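Carboxynorspermidine decarboxylase (PDB 3N29) probably catalyses the PLP-dependent decarboxylation of carboxynorspermidine to norspermidine, as a member of the beta/alpha-barrel family of basic amino acid decarboxylases. Local coordinates at residues Cys160-Ser165 and Leu199-Leu204; Asp210-Val215 and Glu249-Leu254. All blocks are in the same frame, centred on the assembly; numbering follows the deposited sequence.

Interaction 1: residues Cys160-Ser165 and Leu199-Leu204; sequences CNVEFS and LHFHAL. With PLP (pyridoxal-5'-phosphate), chain C.
With its SG beside the backbone N and anti to the carbonyl carbon (chi1 -63°), Cys160 sets its sulfur 3.7 Å from CD2 of Leu199, while Phe201 takes the less common first torsion between N and the carbonyl carbon (chi1 67°), which swings its ring away and leaves CB to face the loop 160-165. These residues lie where strands 155-159 and 198-200, neighbours in the closed eight-stranded parallel beta/alpha barrel, run out toward the cofactor site. A direct backbone bond, Cys160 N to His200 O, 2.7 Å long, joins the two chains here; its donor sits almost straight off the end of the carbonyl, with a C=O...N angle of 178°. Farther along, the chains have moved apart and a water fills in: it donates to Cys160 O at 2.7 Å and accepts from His202 N at 3.1 Å, so the water satisfies both backbone groups in place of a direct bond. Beyond it the apolar contact narrows to one methyl: the side chains of Val162 and Phe201 meet at a slant, with Val162 CG2 4.0 Å from Phe201 CB. The Phe201 ring also meets Phe219 and Phe235. Both histidines of 199-204 belong to the PLP pocket but use it differently. His200 brings the edge of its imidazole to the methyl group, CE1 lying 3.8 Å from PLP C2A, while its NE2 is hydrogen-bonded to Glu269. His202 stacks one face on the pyridine ring, as the corresponding histidine does in related barrel-fold decarboxylases; a hydrogen bond between ND1 and Gly237 N helps to fix the rotation of the imidazole, and PLP C3 sits over the centre of the His202 ring, 3.5 Å above its plane.

Interaction 2: residues Asp210-Val215 and Glu249-Leu254; sequences DALEAV and EKLIAL
The helical segments 210-215 and 249-254 run side by side in the same sense, their axes 24° apart in direction and 10.0 Å apart at closest approach, with Glu213 and Leu254 bringing the backbones nearest. Lys250 reaches across with an extended chain, CG anti to its backbone N (chi1 176°), and its ammonium group sits between two carboxylates one helical turn apart: NZ lies 3.0 Å from Asp210 OD1 and 2.9 Å from Glu213 OE1. Both oxygens are met from above their carboxylate planes, by 45° for Glu213, so neither bond is an in-plane one. This three-residue salt-bridge network lies toward solvent. Beneath it, Leu254 pushes CD1 against the Glu213 backbone and side chain, 3.8 Å from Glu213 CB, which puts a methyl under the stem of the charged residue. Deeper still, the buried Leu212 and Leu251 cross at about a right angle, with CD2 of Leu212 3.5 Å from CD1 of Leu251. Val64 of helix 51-68 also touches Leu251. Apolar inside and charged outside, the interface joins the neighbouring helices 209-223 and 248-262, which follow consecutive strands in the outer helical layer of a beta/alpha barrel.

Overall arrangement
Interaction 1 lies at the strand ends of the barrel, beside the cofactor, and its touching residues are all buried, whereas interaction 2 lies in the surrounding helical layer and is only partly buried. Their centres are 14 Å apart, and helix 209-223 is common to both: it supplies one side of interaction 2 and packs against side chains of interaction 1. Direct packing joins them, with Phe201 CE1 3.8 Å from Val215 CG1 and Leu204 CD1 3.9 Å from Leu212 CA. The chemistry changes with place: backbone pairing, one bridging water and cofactor stacking at the strand ends, against leucine packing and a solvent-side salt-bridge network outside. Of the two, only interaction 1 touches PLP; the side chain of Leu251 remains about 11 Å from the bound PLP.

Interaction 1: residues Cys160-Ser165 and Leu199-Leu204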
loop_
_atom_site.group_PDB
_atom_site.type_symbol
_atom_site.label_atom_id
_atom_site.label_comp_id
_atom_site.label_asym_id
_atom_site.label_seq_id
_atom_site.Cartn_x
_atom_site.Cartn_y
_atom_site.Cartn_z
ATOM N N CYS A 160 -1.642 -2.029 28.187
ATOM C CA CYS A 160 -2.673 -1.302 28.936
ATOM C C CYS A 160 -3.346 -0.290 28.002
ATOM O O CYS A 160 -2.661 0.458 27.286
ATOM C CB CYS A 160 -1.995 -0.556 30.044
ATOM S SG CYS A 160 -1.206 -1.703 31.217
ATOM N N ASN A 161 -4.668 -0.283 27.999
ATOM C CA ASN A 161 -5.443 0.661 27.212
ATOM C C ASN A 161 -5.573 1.872 28.110
ATOM O O ASN A 161 -6.285 1.837 29.057
ATOM C CB ASN A 161 -6.815 0.096 26.859
ATOM C CG ASN A 161 -7.663 1.072 26.075
ATOM O OD1 ASN A 161 -7.388 2.281 26.108
ATOM N ND2 ASN A 161 -8.735 0.560 25.363
ATOM N N VAL A 162 -4.881 2.947 27.828
ATOM C CA VAL A 162 -4.934 4.056 28.759
ATOM C C VAL A 162 -6.187 4.910 28.629
ATOM O O VAL A 162 -6.582 5.581 29.622
ATOM C CB VAL A 162 -3.662 4.853 28.698
ATOM C CG1 VAL A 162 -3.783 6.124 29.528
ATOM C CG2 VAL A 162 -2.555 3.951 29.221
ATOM N N GLU A 163 -6.884 4.822 27.477
ATOM C CA GLU A 163 -8.211 5.486 27.324
ATOM C C GLU A 163 -8.107 7.013 27.485
ATOM O O GLU A 163 -8.619 7.601 28.439
ATOM C CB GLU A 163 -9.255 4.947 28.332
ATOM C CG GLU A 163 -9.695 3.462 28.205
ATOM C CD GLU A 163 -10.947 3.160 29.060
ATOM O OE1 GLU A 163 -10.850 2.708 30.251
ATOM O OE2 GLU A 163 -12.046 3.423 28.529
ATOM N N PHE A 164 -7.452 7.650 26.530
ATOM C CA PHE A 164 -7.166 9.071 26.631
ATOM C C PHE A 164 -7.129 9.740 25.244
ATOM O O PHE A 164 -6.873 9.079 24.238
ATOM C CB PHE A 164 -5.847 9.260 27.403
ATOM C CG PHE A 164 -5.583 10.685 27.814
ATOM C CD1 PHE A 164 -6.561 11.420 28.511
ATOM C CD2 PHE A 164 -4.362 11.297 27.499
ATOM C CE1 PHE A 164 -6.331 12.742 28.893
ATOM C CE2 PHE A 164 -4.128 12.618 27.863
ATOM C CZ PHE A 164 -5.122 13.349 28.574
ATOM N N SER A 165 -7.420 11.044 25.200
ATOM C CA SER A 165 -7.385 11.822 23.954
ATOM C C SER A 165 -5.938 12.189 23.617
ATOM O O SER A 165 -5.662 12.786 22.577
ATOM C CB SER A 165 -8.218 13.098 24.101
ATOM O OG SER A 165 -7.602 14.000 25.017
ATOM N N LEU A 199 4.474 -3.862 32.240
ATOM C CA LEU A 199 3.324 -3.229 31.595
ATOM C C LEU A 199 3.764 -2.364 30.448
ATOM O O LEU A 199 4.885 -1.757 30.478
ATOM C CB LEU A 199 2.567 -2.399 32.619
ATOM C CG LEU A 199 1.880 -3.151 33.762
ATOM C CD1 LEU A 199 1.349 -2.126 34.751
ATOM C CD2 LEU A 199 0.729 -4.161 33.273
ATOM N N HIS A 200 2.912 -2.307 29.429
ATOM C CA HIS A 200 3.227 -1.632 28.196
ATOM C C HIS A 200 2.077 -0.708 27.810
ATOM O O HIS A 200 0.928 -1.089 27.943
ATOM C CB HIS A 200 3.434 -2.696 27.111
ATOM C CG HIS A 200 3.685 -2.144 25.751
ATOM N ND1 HIS A 200 2.658 -1.747 24.922
ATOM C CD2 HIS A 200 4.825 -2.010 25.033
ATOM C CE1 HIS A 200 3.166 -1.315 23.775
ATOM N NE2 HIS A 200 4.479 -1.489 23.798
ATOM N N PHE A 201 2.366 0.514 27.398
ATOM C CA PHE A 201 1.399 1.320 26.637
ATOM C C PHE A 201 2.010 1.890 25.352
ATOM O O PHE A 201 3.229 2.076 25.260
ATOM C CB PHE A 201 0.678 2.407 27.455
ATOM C CG PHE A 201 1.557 3.526 27.932
ATOM C CD1 PHE A 201 1.827 4.626 27.111
ATOM C CD2 PHE A 201 2.125 3.462 29.202
ATOM C CE1 PHE A 201 2.702 5.635 27.533
ATOM C CE2 PHE A 201 2.982 4.457 29.681
ATOM C CZ PHE A 201 3.271 5.564 28.850
ATOM N N HIS A 202 1.130 2.184 24.392
ATOM C CA HIS A 202 1.467 2.984 23.236
ATOM C C HIS A 202 0.272 3.833 22.886
ATOM O O HIS A 202 -0.792 3.338 22.492
ATOM C CB HIS A 202 2.019 2.128 22.057
ATOM C CG HIS A 202 2.206 2.894 20.782
ATOM N ND1 HIS A 202 3.322 3.657 20.521
ATOM C CD2 HIS A 202 1.407 3.006 19.681
ATOM C CE1 HIS A 202 3.201 4.218 19.329
ATOM N NE2 HIS A 202 2.045 3.835 18.793
ATOM N N ALA A 203 0.446 5.127 23.065
ATOM C CA ALA A 203 -0.642 6.064 23.131
ATOM C C ALA A 203 -0.374 7.362 22.369
ATOM O O ALA A 203 -1.170 8.291 22.470
ATOM C CB ALA A 203 -0.946 6.370 24.620
ATOM N N LEU A 204 0.726 7.446 21.612
ATOM C CA LEU A 204 1.122 8.690 20.974
ATOM C C LEU A 204 1.489 8.522 19.499
ATOM O O LEU A 204 2.000 7.455 19.083
ATOM C CB LEU A 204 2.328 9.332 21.700
ATOM C CG LEU A 204 2.123 9.688 23.191
ATOM C CD1 LEU A 204 3.432 10.164 23.806
ATOM C CD2 LEU A 204 1.029 10.744 23.353
HETATM N N1 PLP C . 5.318 0.650 19.718
HETATM C C2 PLP C . 4.112 0.203 19.258
HETATM C C2A PLP C . 3.354 -0.848 20.030
HETATM C C3 PLP C . 3.627 0.720 18.017
HETATM O O3 PLP C . 2.405 0.268 17.516
HETATM C C4 PLP C . 4.369 1.676 17.297
HETATM C C4A PLP C . 3.852 2.180 15.956
HETATM C C5 PLP C . 5.578 2.155 17.825
HETATM C C6 PLP C . 6.023 1.611 19.048
HETATM C C5A PLP C . 6.410 3.191 17.105
HETATM O O4P PLP C . 5.665 4.345 16.809
HETATM P P PLP C . 6.317 5.617 16.145
HETATM O O1P PLP C . 6.997 5.140 14.875
HETATM O O2P PLP C . 7.370 6.176 17.132
HETATM O O3P PLP C . 5.274 6.625 15.967
HETATM O O HOH W 1 -1.711 1.116 24.821
#

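Interaction 2: residues Asp210-Val215 and Glu249-Leu254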
loop_
_atom_site.group_PDB
_atom_site.type_symbol
_atom_site.label_atom_id
_atom_site.label_comp_id
_atom_site.label_asym_id
_atom_site.label_seq_id
_atom_site.Cartn_x
_atom_site.Cartn_y
_atom_site.Cartn_z
ATOM N N ASP A 210 5.467 16.875 26.720
ATOM C CA ASP A 210 4.205 17.274 27.423
ATOM C C ASP A 210 3.069 16.297 27.201
ATOM O O ASP A 210 2.295 16.042 28.130
ATOM C CB ASP A 210 3.738 18.720 27.051
ATOM C CG ASP A 210 4.703 19.816 27.498
ATOM O OD1 ASP A 210 5.649 19.560 28.299
ATOM O OD2 ASP A 210 4.533 20.978 27.037
ATOM N N ALA A 211 2.909 15.731 25.983
ATOM C CA ALA A 211 1.864 14.750 25.753
ATOM C C ALA A 211 2.155 13.421 26.480
ATOM O O ALA A 211 1.276 12.819 27.031
ATOM C CB ALA A 211 1.642 14.478 24.186
ATOM N N LEU A 212 3.401 12.962 26.485
ATOM C CA LEU A 212 3.752 11.765 27.318
ATOM C C LEU A 212 3.458 12.025 28.829
ATOM O O LEU A 212 2.918 11.162 29.501
ATOM C CB LEU A 212 5.204 11.332 27.109
ATOM C CG LEU A 212 5.763 10.307 28.099
ATOM C CD1 LEU A 212 4.909 9.025 27.964
ATOM C CD2 LEU A 212 7.188 10.060 27.903
ATOM N N GLU A 213 3.861 13.197 29.334
ATOM C CA GLU A 213 3.469 13.619 30.705
ATOM C C GLU A 213 1.933 13.449 30.977
ATOM O O GLU A 213 1.557 12.757 31.925
ATOM C CB GLU A 213 3.961 15.031 31.008
ATOM C CG GLU A 213 3.480 15.556 32.320
ATOM C CD GLU A 213 4.175 16.781 32.777
ATOM O OE1 GLU A 213 4.061 17.839 32.108
ATOM O OE2 GLU A 213 4.832 16.676 33.853
ATOM N N ALA A 214 1.080 13.975 30.088
ATOM C CA ALA A 214 -0.395 13.829 30.209
ATOM C C ALA A 214 -0.808 12.364 30.200
ATOM O O ALA A 214 -1.631 11.973 31.012
ATOM C CB ALA A 214 -1.122 14.566 29.106
ATOM N N VAL A 215 -0.206 11.545 29.347
ATOM C CA VAL A 215 -0.521 10.083 29.319
ATOM C C VAL A 215 -0.047 9.375 30.594
ATOM O O VAL A 215 -0.782 8.560 31.175
ATOM C CB VAL A 215 0.007 9.311 28.036
ATOM C CG1 VAL A 215 -0.304 7.813 28.163
ATOM C CG2 VAL A 215 -0.685 9.830 26.744
ATOM N N GLU A 249 14.976 17.319 27.519
ATOM C CA GLU A 249 15.241 17.435 28.945
ATOM C C GLU A 249 14.042 16.947 29.747
ATOM O O GLU A 249 14.218 16.230 30.761
ATOM C CB GLU A 249 15.526 18.896 29.347
ATOM C CG GLU A 249 16.922 19.417 29.063
ATOM C CD GLU A 249 17.060 20.922 29.439
ATOM O OE1 GLU A 249 16.092 21.696 29.202
ATOM O OE2 GLU A 249 18.136 21.355 29.957
ATOM N N LYS A 250 12.843 17.349 29.358
ATOM C CA LYS A 250 11.667 16.892 30.076
ATOM C C LYS A 250 11.412 15.388 29.941
ATOM O O LYS A 250 10.994 14.748 30.906
ATOM C CB LYS A 250 10.453 17.653 29.589
ATOM C CG LYS A 250 9.167 17.200 30.178
ATOM C CD LYS A 250 8.255 18.354 30.204
ATOM C CE LYS A 250 6.991 18.034 30.874
ATOM N NZ LYS A 250 6.374 19.269 31.211
ATOM N N LEU A 251 11.622 14.820 28.737
ATOM C CA LEU A 251 11.494 13.385 28.558
ATOM C C LEU A 251 12.380 12.669 29.532
ATOM O O LEU A 251 11.936 11.709 30.150
ATOM C CB LEU A 251 11.887 12.951 27.145
ATOM C CG LEU A 251 11.915 11.445 26.829
ATOM C CD1 LEU A 251 10.515 10.811 27.018
ATOM C CD2 LEU A 251 12.388 11.215 25.326
ATOM N N ILE A 252 13.637 13.118 29.653
ATOM C CA ILE A 252 14.615 12.458 30.532
ATOM C C ILE A 252 14.137 12.420 32.013
ATOM O O ILE A 252 14.065 11.368 32.629
ATOM C CB ILE A 252 16.000 13.125 30.442
ATOM C CG1 ILE A 252 16.594 12.880 29.048
ATOM C CG2 ILE A 252 16.932 12.650 31.677
ATOM C CD1 ILE A 252 17.774 13.975 28.572
ATOM N N ALA A 253 13.721 13.564 32.527
ATOM C CA ALA A 253 13.137 13.666 33.882
ATOM C C ALA A 253 11.908 12.736 34.083
ATOM O O ALA A 253 11.872 11.947 35.063
ATOM C CB ALA A 253 12.814 15.121 34.192
ATOM N N LEU A 254 10.976 12.692 33.105
ATOM C CA LEU A 254 9.792 11.877 33.246
ATOM C C LEU A 254 10.181 10.426 33.419
ATOM O O LEU A 254 9.663 9.730 34.284
ATOM C CB LEU A 254 8.844 12.008 32.015
ATOM C CG LEU A 254 8.057 13.299 31.829
ATOM C CD1 LEU A 254 7.353 13.345 30.488
ATOM C CD2 LEU A 254 7.034 13.444 33.029
#